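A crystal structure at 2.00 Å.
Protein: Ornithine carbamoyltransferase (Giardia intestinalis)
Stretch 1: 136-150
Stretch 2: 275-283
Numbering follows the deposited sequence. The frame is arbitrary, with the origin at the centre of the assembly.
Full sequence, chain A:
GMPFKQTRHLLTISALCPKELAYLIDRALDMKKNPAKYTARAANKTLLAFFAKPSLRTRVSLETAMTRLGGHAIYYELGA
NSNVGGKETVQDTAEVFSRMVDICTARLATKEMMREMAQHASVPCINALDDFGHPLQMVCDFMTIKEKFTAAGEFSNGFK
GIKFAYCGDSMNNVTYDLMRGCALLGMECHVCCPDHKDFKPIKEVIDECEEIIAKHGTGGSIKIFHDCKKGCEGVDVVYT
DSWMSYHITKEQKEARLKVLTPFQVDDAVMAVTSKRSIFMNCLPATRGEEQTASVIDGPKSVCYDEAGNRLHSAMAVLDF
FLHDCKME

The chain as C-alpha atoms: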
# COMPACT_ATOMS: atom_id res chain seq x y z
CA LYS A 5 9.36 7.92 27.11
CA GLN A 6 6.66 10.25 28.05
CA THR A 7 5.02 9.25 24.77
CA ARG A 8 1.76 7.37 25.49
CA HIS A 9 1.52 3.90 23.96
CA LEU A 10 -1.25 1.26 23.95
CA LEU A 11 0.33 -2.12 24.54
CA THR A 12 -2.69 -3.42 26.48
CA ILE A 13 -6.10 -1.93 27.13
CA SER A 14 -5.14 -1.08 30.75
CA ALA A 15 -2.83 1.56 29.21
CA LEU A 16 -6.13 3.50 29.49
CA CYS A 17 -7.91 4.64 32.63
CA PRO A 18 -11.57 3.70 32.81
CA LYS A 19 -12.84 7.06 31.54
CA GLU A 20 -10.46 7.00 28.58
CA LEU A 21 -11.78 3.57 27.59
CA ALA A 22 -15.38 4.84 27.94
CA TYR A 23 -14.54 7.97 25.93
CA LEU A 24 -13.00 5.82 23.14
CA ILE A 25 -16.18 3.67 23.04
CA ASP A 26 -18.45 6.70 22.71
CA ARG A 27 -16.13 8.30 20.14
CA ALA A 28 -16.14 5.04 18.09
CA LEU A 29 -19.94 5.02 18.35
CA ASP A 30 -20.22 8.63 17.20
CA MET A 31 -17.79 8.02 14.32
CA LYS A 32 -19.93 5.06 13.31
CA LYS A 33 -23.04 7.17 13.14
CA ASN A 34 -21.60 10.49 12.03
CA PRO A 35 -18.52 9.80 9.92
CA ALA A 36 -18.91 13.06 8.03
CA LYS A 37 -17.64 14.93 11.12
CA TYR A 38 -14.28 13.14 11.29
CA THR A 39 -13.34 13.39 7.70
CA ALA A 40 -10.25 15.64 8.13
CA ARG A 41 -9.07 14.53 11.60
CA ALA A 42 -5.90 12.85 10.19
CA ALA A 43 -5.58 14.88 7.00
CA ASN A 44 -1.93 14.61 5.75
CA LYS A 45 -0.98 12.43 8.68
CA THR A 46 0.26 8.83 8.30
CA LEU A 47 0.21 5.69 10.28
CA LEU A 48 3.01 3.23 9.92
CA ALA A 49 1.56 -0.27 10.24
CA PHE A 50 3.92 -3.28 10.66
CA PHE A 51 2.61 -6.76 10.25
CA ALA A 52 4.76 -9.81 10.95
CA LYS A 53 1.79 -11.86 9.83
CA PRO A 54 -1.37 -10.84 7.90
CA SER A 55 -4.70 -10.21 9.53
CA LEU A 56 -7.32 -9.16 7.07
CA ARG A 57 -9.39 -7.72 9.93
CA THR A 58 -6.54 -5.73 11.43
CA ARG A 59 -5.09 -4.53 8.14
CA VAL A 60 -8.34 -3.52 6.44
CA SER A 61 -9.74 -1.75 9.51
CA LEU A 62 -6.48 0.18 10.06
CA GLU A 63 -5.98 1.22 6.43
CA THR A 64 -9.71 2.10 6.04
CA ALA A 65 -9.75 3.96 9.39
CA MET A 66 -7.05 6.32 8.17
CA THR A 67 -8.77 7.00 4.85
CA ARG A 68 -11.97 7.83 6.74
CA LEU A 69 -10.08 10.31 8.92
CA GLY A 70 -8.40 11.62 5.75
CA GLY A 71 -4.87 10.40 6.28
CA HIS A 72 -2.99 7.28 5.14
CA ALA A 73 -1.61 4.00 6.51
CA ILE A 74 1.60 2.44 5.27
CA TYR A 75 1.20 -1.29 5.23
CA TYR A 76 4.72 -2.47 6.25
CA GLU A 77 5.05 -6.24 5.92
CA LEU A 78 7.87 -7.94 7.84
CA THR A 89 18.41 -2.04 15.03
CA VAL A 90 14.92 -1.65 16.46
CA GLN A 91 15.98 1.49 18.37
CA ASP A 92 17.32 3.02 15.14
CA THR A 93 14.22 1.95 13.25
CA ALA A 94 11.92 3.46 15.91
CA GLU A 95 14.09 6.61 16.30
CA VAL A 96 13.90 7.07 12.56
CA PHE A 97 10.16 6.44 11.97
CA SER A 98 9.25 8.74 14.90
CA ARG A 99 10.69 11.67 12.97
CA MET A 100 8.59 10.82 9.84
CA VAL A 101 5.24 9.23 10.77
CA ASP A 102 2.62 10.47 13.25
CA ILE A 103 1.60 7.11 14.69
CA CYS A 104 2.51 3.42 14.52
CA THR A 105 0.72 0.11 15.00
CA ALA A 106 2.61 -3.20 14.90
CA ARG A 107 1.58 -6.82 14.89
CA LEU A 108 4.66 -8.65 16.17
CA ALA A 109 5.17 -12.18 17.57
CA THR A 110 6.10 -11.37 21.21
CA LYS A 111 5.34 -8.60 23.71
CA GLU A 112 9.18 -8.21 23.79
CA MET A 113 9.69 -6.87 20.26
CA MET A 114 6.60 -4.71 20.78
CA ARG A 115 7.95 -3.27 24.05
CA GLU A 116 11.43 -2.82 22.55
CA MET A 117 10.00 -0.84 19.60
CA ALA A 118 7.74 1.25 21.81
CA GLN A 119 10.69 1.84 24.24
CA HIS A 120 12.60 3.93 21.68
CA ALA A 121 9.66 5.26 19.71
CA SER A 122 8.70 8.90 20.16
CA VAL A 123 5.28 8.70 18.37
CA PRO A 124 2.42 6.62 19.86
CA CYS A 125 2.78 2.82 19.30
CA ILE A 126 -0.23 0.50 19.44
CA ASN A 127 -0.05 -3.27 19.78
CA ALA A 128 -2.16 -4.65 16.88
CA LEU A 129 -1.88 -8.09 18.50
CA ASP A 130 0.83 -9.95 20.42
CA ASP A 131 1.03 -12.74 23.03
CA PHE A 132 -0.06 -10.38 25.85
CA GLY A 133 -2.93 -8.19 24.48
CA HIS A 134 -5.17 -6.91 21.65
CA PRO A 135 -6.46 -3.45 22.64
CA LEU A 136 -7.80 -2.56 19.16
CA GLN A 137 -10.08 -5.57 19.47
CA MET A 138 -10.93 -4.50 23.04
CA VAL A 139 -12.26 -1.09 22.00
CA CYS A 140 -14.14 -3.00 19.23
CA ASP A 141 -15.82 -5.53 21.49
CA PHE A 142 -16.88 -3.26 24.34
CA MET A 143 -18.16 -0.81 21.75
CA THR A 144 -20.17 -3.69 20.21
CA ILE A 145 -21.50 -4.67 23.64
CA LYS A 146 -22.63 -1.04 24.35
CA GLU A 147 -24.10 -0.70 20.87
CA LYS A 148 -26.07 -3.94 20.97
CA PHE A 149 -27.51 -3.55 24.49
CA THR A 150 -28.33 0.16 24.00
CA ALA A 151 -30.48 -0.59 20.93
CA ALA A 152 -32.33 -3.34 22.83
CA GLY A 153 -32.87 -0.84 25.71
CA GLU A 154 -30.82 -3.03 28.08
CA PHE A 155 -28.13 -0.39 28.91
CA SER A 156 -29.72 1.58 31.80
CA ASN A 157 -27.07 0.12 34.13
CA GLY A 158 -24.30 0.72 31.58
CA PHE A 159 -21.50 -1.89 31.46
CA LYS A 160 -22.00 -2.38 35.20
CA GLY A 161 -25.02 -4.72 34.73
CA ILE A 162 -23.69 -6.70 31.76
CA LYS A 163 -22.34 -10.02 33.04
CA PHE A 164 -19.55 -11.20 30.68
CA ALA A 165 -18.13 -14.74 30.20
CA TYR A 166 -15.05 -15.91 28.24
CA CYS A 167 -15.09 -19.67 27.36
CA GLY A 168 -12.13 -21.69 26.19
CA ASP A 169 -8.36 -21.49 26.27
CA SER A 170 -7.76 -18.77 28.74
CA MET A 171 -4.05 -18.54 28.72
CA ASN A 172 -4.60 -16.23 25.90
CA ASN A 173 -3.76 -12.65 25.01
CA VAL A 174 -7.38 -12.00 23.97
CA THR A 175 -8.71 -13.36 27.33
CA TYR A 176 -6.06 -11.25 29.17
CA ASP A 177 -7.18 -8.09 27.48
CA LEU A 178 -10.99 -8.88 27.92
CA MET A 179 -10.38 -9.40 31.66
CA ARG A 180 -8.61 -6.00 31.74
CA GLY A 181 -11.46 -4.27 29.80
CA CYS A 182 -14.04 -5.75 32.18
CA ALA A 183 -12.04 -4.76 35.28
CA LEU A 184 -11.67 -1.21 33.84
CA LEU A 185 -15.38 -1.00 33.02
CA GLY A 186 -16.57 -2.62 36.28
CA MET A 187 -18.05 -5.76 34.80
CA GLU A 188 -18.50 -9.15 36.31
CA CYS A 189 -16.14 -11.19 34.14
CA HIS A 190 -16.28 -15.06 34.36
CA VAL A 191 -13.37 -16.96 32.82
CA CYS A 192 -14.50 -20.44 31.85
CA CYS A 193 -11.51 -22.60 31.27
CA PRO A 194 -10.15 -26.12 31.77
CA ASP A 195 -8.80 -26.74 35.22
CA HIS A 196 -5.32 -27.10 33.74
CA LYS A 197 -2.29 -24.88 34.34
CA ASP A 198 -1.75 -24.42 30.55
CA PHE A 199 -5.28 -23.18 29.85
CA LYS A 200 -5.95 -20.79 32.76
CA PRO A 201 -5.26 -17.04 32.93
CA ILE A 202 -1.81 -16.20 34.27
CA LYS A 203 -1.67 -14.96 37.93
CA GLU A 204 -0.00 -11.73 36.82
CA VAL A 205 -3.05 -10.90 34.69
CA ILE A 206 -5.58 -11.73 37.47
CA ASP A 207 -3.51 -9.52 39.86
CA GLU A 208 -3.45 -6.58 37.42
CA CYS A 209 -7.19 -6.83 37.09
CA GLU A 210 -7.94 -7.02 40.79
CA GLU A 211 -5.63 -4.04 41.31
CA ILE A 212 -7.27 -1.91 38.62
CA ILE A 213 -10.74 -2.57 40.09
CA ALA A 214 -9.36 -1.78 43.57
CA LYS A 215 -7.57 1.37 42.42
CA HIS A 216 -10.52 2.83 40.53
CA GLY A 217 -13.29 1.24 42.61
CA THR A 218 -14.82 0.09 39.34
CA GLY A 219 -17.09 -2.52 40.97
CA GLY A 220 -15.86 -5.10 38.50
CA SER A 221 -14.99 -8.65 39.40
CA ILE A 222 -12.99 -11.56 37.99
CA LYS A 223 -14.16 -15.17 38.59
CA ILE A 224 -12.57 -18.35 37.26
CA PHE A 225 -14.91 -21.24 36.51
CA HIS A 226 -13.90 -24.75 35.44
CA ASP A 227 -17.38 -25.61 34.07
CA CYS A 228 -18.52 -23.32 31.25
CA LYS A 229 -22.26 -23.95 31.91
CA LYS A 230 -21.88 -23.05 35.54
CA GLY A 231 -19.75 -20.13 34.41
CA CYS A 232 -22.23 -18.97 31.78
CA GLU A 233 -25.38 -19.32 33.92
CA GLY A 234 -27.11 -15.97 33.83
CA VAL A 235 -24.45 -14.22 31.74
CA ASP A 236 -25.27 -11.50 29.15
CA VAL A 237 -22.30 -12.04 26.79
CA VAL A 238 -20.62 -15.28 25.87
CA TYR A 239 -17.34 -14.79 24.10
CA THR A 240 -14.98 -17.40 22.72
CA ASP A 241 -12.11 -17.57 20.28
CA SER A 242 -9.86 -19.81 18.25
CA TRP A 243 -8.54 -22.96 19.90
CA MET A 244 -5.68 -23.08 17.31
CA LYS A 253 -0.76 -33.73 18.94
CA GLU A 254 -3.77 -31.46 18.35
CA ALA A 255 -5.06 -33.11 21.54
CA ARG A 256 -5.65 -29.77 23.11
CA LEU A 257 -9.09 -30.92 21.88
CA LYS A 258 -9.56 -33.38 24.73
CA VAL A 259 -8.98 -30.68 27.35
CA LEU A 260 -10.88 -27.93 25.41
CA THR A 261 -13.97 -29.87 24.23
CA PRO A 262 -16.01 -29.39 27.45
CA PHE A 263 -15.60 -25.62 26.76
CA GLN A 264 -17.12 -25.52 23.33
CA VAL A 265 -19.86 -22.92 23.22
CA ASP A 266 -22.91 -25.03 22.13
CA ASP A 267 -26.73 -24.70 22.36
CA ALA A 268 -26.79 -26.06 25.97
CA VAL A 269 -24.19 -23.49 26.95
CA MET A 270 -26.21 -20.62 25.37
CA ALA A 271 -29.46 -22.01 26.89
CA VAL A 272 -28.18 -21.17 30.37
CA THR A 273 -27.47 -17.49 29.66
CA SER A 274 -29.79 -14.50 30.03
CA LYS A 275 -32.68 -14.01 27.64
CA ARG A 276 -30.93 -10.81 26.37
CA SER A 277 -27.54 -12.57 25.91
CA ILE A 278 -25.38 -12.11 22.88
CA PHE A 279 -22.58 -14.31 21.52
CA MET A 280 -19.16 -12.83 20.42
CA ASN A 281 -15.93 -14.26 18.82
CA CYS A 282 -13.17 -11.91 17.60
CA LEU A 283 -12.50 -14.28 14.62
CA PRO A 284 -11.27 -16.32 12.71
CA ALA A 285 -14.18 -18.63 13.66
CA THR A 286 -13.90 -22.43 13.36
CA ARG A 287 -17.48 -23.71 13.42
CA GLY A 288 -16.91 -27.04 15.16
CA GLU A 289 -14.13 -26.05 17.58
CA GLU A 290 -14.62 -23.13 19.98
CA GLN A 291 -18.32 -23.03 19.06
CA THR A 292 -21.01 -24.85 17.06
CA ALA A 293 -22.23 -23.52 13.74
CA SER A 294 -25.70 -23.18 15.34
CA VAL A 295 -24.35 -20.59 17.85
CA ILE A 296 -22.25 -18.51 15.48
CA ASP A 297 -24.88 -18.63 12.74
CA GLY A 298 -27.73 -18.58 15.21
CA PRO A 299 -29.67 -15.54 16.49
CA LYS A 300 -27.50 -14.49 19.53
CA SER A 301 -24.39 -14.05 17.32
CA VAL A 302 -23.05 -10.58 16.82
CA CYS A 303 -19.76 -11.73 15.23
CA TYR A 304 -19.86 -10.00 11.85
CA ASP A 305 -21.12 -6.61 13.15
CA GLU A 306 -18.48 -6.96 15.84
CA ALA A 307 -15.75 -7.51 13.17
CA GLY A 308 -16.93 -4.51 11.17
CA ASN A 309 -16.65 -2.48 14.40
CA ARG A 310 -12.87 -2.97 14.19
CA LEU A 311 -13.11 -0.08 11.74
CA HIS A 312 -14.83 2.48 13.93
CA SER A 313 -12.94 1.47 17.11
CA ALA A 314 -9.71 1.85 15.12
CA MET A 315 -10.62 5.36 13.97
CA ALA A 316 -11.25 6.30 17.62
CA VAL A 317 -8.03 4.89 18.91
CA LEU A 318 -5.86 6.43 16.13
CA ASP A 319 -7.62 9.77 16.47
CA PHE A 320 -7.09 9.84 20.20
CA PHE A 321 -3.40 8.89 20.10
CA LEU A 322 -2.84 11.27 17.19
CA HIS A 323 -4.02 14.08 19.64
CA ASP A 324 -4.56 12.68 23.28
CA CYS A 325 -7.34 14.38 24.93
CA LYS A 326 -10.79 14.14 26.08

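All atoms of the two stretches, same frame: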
# COMPACT_ATOMS: atom_id res chain seq x y z
N LEU A 136 -6.96 -2.99 20.30
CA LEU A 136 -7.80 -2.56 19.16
C LEU A 136 -9.09 -3.37 19.08
O LEU A 136 -10.17 -2.86 18.78
CB LEU A 136 -7.03 -2.68 17.84
CG LEU A 136 -5.87 -1.71 17.60
CD1 LEU A 136 -5.04 -2.16 16.36
CD2 LEU A 136 -6.41 -0.33 17.44
N GLN A 137 -8.95 -4.66 19.35
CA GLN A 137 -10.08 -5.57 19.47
C GLN A 137 -10.87 -5.18 20.71
O GLN A 137 -12.09 -5.28 20.71
CB GLN A 137 -9.57 -7.03 19.64
CG GLN A 137 -10.66 -8.16 19.55
CD GLN A 137 -11.36 -8.22 18.19
OE1 GLN A 137 -10.73 -8.47 17.21
NE2 GLN A 137 -12.66 -7.92 18.14
N MET A 138 -10.19 -4.76 21.79
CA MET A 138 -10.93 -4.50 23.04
C MET A 138 -11.85 -3.33 22.84
O MET A 138 -13.02 -3.43 23.15
CB MET A 138 -10.02 -4.29 24.28
CG MET A 138 -9.25 -5.52 24.70
SD MET A 138 -10.23 -7.02 24.99
CE MET A 138 -10.25 -7.75 23.38
N VAL A 139 -11.36 -2.24 22.27
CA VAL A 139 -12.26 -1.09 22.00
C VAL A 139 -13.43 -1.52 21.07
O VAL A 139 -14.55 -1.01 21.20
CB VAL A 139 -11.54 0.08 21.33
CG1 VAL A 139 -12.50 1.31 21.22
CG2 VAL A 139 -10.29 0.42 22.09
N CYS A 140 -13.16 -2.47 20.17
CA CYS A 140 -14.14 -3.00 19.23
C CYS A 140 -15.25 -3.70 19.95
O CYS A 140 -16.42 -3.38 19.78
CB CYS A 140 -13.47 -4.03 18.32
SG CYS A 140 -14.66 -4.66 17.11
N ASP A 141 -14.88 -4.68 20.75
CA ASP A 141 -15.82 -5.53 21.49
C ASP A 141 -16.67 -4.80 22.52
O ASP A 141 -17.89 -4.93 22.53
CB ASP A 141 -15.02 -6.64 22.13
CG ASP A 141 -14.36 -7.54 21.10
OD1 ASP A 141 -13.40 -8.28 21.43
OD2 ASP A 141 -14.82 -7.49 19.95
N PHE A 142 -16.06 -3.99 23.37
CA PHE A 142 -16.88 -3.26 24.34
C PHE A 142 -17.78 -2.23 23.68
O PHE A 142 -18.92 -2.03 24.09
CB PHE A 142 -16.01 -2.69 25.45
CG PHE A 142 -15.34 -3.75 26.24
CD1 PHE A 142 -13.97 -4.00 26.09
CD2 PHE A 142 -16.08 -4.57 27.10
CE1 PHE A 142 -13.36 -4.98 26.81
CE2 PHE A 142 -15.44 -5.58 27.86
CZ PHE A 142 -14.08 -5.77 27.68
N MET A 143 -17.29 -1.60 22.62
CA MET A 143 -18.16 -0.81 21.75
C MET A 143 -19.36 -1.59 21.19
O MET A 143 -20.49 -1.09 21.18
CB MET A 143 -17.34 -0.21 20.64
CG MET A 143 -18.19 0.58 19.60
SD MET A 143 -17.49 0.46 17.89
CE MET A 143 -18.80 1.30 17.01
N THR A 144 -19.13 -2.81 20.73
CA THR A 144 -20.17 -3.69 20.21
C THR A 144 -21.16 -4.05 21.31
O THR A 144 -22.37 -4.05 21.08
CB THR A 144 -19.55 -5.00 19.59
OG1 THR A 144 -18.65 -4.65 18.53
CG2 THR A 144 -20.65 -5.96 19.10
N ILE A 145 -20.64 -4.37 22.50
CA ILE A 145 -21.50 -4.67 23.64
C ILE A 145 -22.38 -3.42 23.95
O ILE A 145 -23.59 -3.54 24.04
CB ILE A 145 -20.68 -5.14 24.88
CG1 ILE A 145 -20.14 -6.56 24.64
CG2 ILE A 145 -21.49 -5.12 26.20
CD1 ILE A 145 -18.92 -6.95 25.55
N LYS A 146 -21.79 -2.23 24.05
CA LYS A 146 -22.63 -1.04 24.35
C LYS A 146 -23.68 -0.75 23.29
O LYS A 146 -24.80 -0.34 23.61
CB LYS A 146 -21.79 0.24 24.56
CG LYS A 146 -22.72 1.52 24.59
CD LYS A 146 -21.97 2.69 25.24
CE LYS A 146 -22.91 3.85 25.50
NZ LYS A 146 -22.03 4.96 25.96
N GLU A 147 -23.26 -0.86 22.04
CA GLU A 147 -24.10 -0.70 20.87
C GLU A 147 -25.28 -1.64 20.86
O GLU A 147 -26.40 -1.22 20.72
CB GLU A 147 -23.27 -1.01 19.62
CG GLU A 147 -23.93 -0.56 18.35
CD GLU A 147 -23.09 -0.85 17.14
OE1 GLU A 147 -22.51 -1.95 17.07
OE2 GLU A 147 -23.01 0.00 16.25
N LYS A 148 -25.00 -2.93 20.96
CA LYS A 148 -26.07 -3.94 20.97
C LYS A 148 -27.09 -3.74 22.09
O LYS A 148 -28.28 -3.65 21.82
CB LYS A 148 -25.49 -5.37 21.01
CG LYS A 148 -24.75 -5.71 19.77
CD LYS A 148 -25.68 -5.69 18.54
CE LYS A 148 -24.88 -5.42 17.25
NZ LYS A 148 -25.76 -5.32 16.04
N PHE A 149 -26.61 -3.67 23.34
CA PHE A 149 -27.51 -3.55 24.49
C PHE A 149 -28.27 -2.24 24.54
O PHE A 149 -29.42 -2.21 24.95
CB PHE A 149 -26.73 -3.83 25.77
CG PHE A 149 -26.43 -5.30 25.96
CD1 PHE A 149 -25.14 -5.76 25.89
CD2 PHE A 149 -27.46 -6.21 26.16
CE1 PHE A 149 -24.85 -7.14 26.06
CE2 PHE A 149 -27.20 -7.57 26.34
CZ PHE A 149 -25.88 -8.05 26.29
N THR A 150 -27.66 -1.15 24.07
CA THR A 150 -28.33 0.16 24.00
C THR A 150 -29.53 0.15 23.04
O THR A 150 -30.54 0.81 23.31
CB THR A 150 -27.35 1.28 23.62
OG1 THR A 150 -26.46 1.52 24.71
CG2 THR A 150 -28.06 2.57 23.29
N LYS A 275 -31.85 -14.07 28.81
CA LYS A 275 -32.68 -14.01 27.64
C LYS A 275 -32.16 -12.95 26.66
O LYS A 275 -32.34 -13.10 25.44
CB LYS A 275 -34.14 -13.76 28.03
CG LYS A 275 -35.13 -14.76 27.44
CD LYS A 275 -35.31 -16.01 28.32
CE LYS A 275 -36.59 -16.78 27.95
NZ LYS A 275 -37.83 -16.15 28.53
N ARG A 276 -31.54 -11.90 27.18
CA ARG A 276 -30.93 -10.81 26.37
C ARG A 276 -29.52 -11.16 25.81
O ARG A 276 -28.94 -10.39 25.05
CB ARG A 276 -30.84 -9.53 27.22
CG ARG A 276 -29.61 -9.50 28.12
CD ARG A 276 -29.85 -9.03 29.54
NE ARG A 276 -29.82 -7.59 29.67
CZ ARG A 276 -29.27 -6.89 30.68
NH1 ARG A 276 -28.63 -7.46 31.69
NH2 ARG A 276 -29.35 -5.58 30.64
N SER A 277 -28.95 -12.32 26.18
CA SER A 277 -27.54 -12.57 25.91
C SER A 277 -27.17 -12.39 24.46
O SER A 277 -28.02 -12.44 23.55
CB SER A 277 -27.09 -13.95 26.42
OG SER A 277 -27.82 -14.98 25.79
N ILE A 278 -25.89 -12.13 24.23
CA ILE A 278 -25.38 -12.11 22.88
C ILE A 278 -24.15 -13.01 22.87
O ILE A 278 -23.59 -13.27 23.92
CB ILE A 278 -25.09 -10.67 22.36
CG1 ILE A 278 -23.93 -10.02 23.09
CG2 ILE A 278 -26.37 -9.76 22.40
CD1 ILE A 278 -23.57 -8.62 22.55
N PHE A 279 -23.76 -13.46 21.70
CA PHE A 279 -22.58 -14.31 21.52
C PHE A 279 -21.54 -13.53 20.64
O PHE A 279 -21.90 -12.91 19.63
CB PHE A 279 -22.97 -15.64 20.85
CG PHE A 279 -21.81 -16.39 20.37
CD1 PHE A 279 -21.07 -17.17 21.28
CD2 PHE A 279 -21.39 -16.27 19.05
CE1 PHE A 279 -19.90 -17.83 20.85
CE2 PHE A 279 -20.21 -16.94 18.60
CZ PHE A 279 -19.47 -17.70 19.50
N MET A 280 -20.26 -13.54 21.06
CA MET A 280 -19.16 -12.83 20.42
C MET A 280 -17.99 -13.78 20.17
O MET A 280 -17.82 -14.73 20.93
CB MET A 280 -18.70 -11.72 21.35
CG MET A 280 -19.77 -10.70 21.57
SD MET A 280 -19.26 -9.25 22.52
CE MET A 280 -18.38 -8.25 21.32
N ASN A 281 -17.19 -13.52 19.13
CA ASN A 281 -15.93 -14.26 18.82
C ASN A 281 -15.15 -13.28 17.92
O ASN A 281 -15.66 -12.82 16.85
CB ASN A 281 -16.27 -15.60 18.08
CG ASN A 281 -15.04 -16.44 17.66
OD1 ASN A 281 -15.14 -17.66 17.53
ND2 ASN A 281 -13.90 -15.82 17.44
N CYS A 282 -13.94 -12.92 18.33
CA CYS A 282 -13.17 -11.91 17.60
C CYS A 282 -12.77 -12.36 16.20
O CYS A 282 -12.37 -11.53 15.37
CB CYS A 282 -11.96 -11.48 18.43
SG CYS A 282 -10.89 -12.85 18.99
N LEU A 283 -12.87 -13.67 15.92
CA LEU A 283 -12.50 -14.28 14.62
C LEU A 283 -10.98 -14.46 14.45
O LEU A 283 -10.21 -13.82 15.14
CB LEU A 283 -13.12 -13.55 13.41
CG LEU A 283 -14.65 -13.39 13.37
CD1 LEU A 283 -15.13 -12.53 12.18
CD2 LEU A 283 -15.36 -14.76 13.41
O HOH W 1 -13.71 -9.12 15.25

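Residues 136-150 lie within a longer helix, and a short strand beginning at Ile278 runs nearly antiparallel to it: the angle between their N-to-C directions is 166°, and the axes approach to 10.5 Å. The register follows from this, since Gln137 lies opposite Cys282 (CA to CA 7.3 Å) at one end and Phe149 opposite Arg276 (CA to CA 8.2 Å) at the other. The helix keeps its own backbone bonds, for example Ile145 N to Asp141 O at 2.8 Å, and no direct hydrogen bond crosses to the second stretch. Contact, burying 461 Å² in total, therefore rests on van der Waals packing, mostly of side chains but also against carbonyl oxygens, and one bridging water.

Gln137 opens the contact. Its CB points toward the second stretch, and its CD lies 3.3 Å from Cys282 CB, a tight approach of carbon to carbon. The amide is held from its own helix: NE2 donates to Asp141 OD2 at 2.9 Å (N-H...O angle 151°) and, weakly, to OD1 of the same residue at 3.4 Å. A water links the stretches here, donating to Cys282 O at 2.8 Å and accepting a weak bond from Gln137 NE2 at 3.3 Å.

One turn on, Asp141 meets the methyl end of Met280. Met280 CE is 3.6 Å from Asp141 O and 3.8 Å from Asp141 CB, so the methyl packs against both backbone and side chain of Asp141, the residue whose carboxylate also accepts from Gln137 NE2. Thr144 adds a second wall, with CB 3.9 Å from Met280 CE; its OG1 donates to Cys140 O at 2.9 Å, satisfying the hydroxyl within the helix. Ile145, whose CB points sideways, still reaches Met280 through CG1, 3.5 Å from SD. Met280 thus touches three helix residues, which accounts for the 86 Å² it has covered, the largest share of any residue in the contact.

Toward the end of the stretch, Lys148 starts toward the strand, its CB 4.1 Å from Ile278 CD1, but the chain then leads its end away. The aliphatic base packs while the amine bonds elsewhere in the structure.

Phe149 closes the contact with 80 Å² covered. Its CE1 lies 4.0 Å from Ile278 CD1, an apolar pairing, while CE2 lies 3.6 Å from both Arg276 O and Arg276 CG. The ring thus bridges the first strand residue and the loop before it. Met280 and Ile278 both point toward the helix, whereas the intervening Phe279 is out of reach, as the alternation of a strand requires.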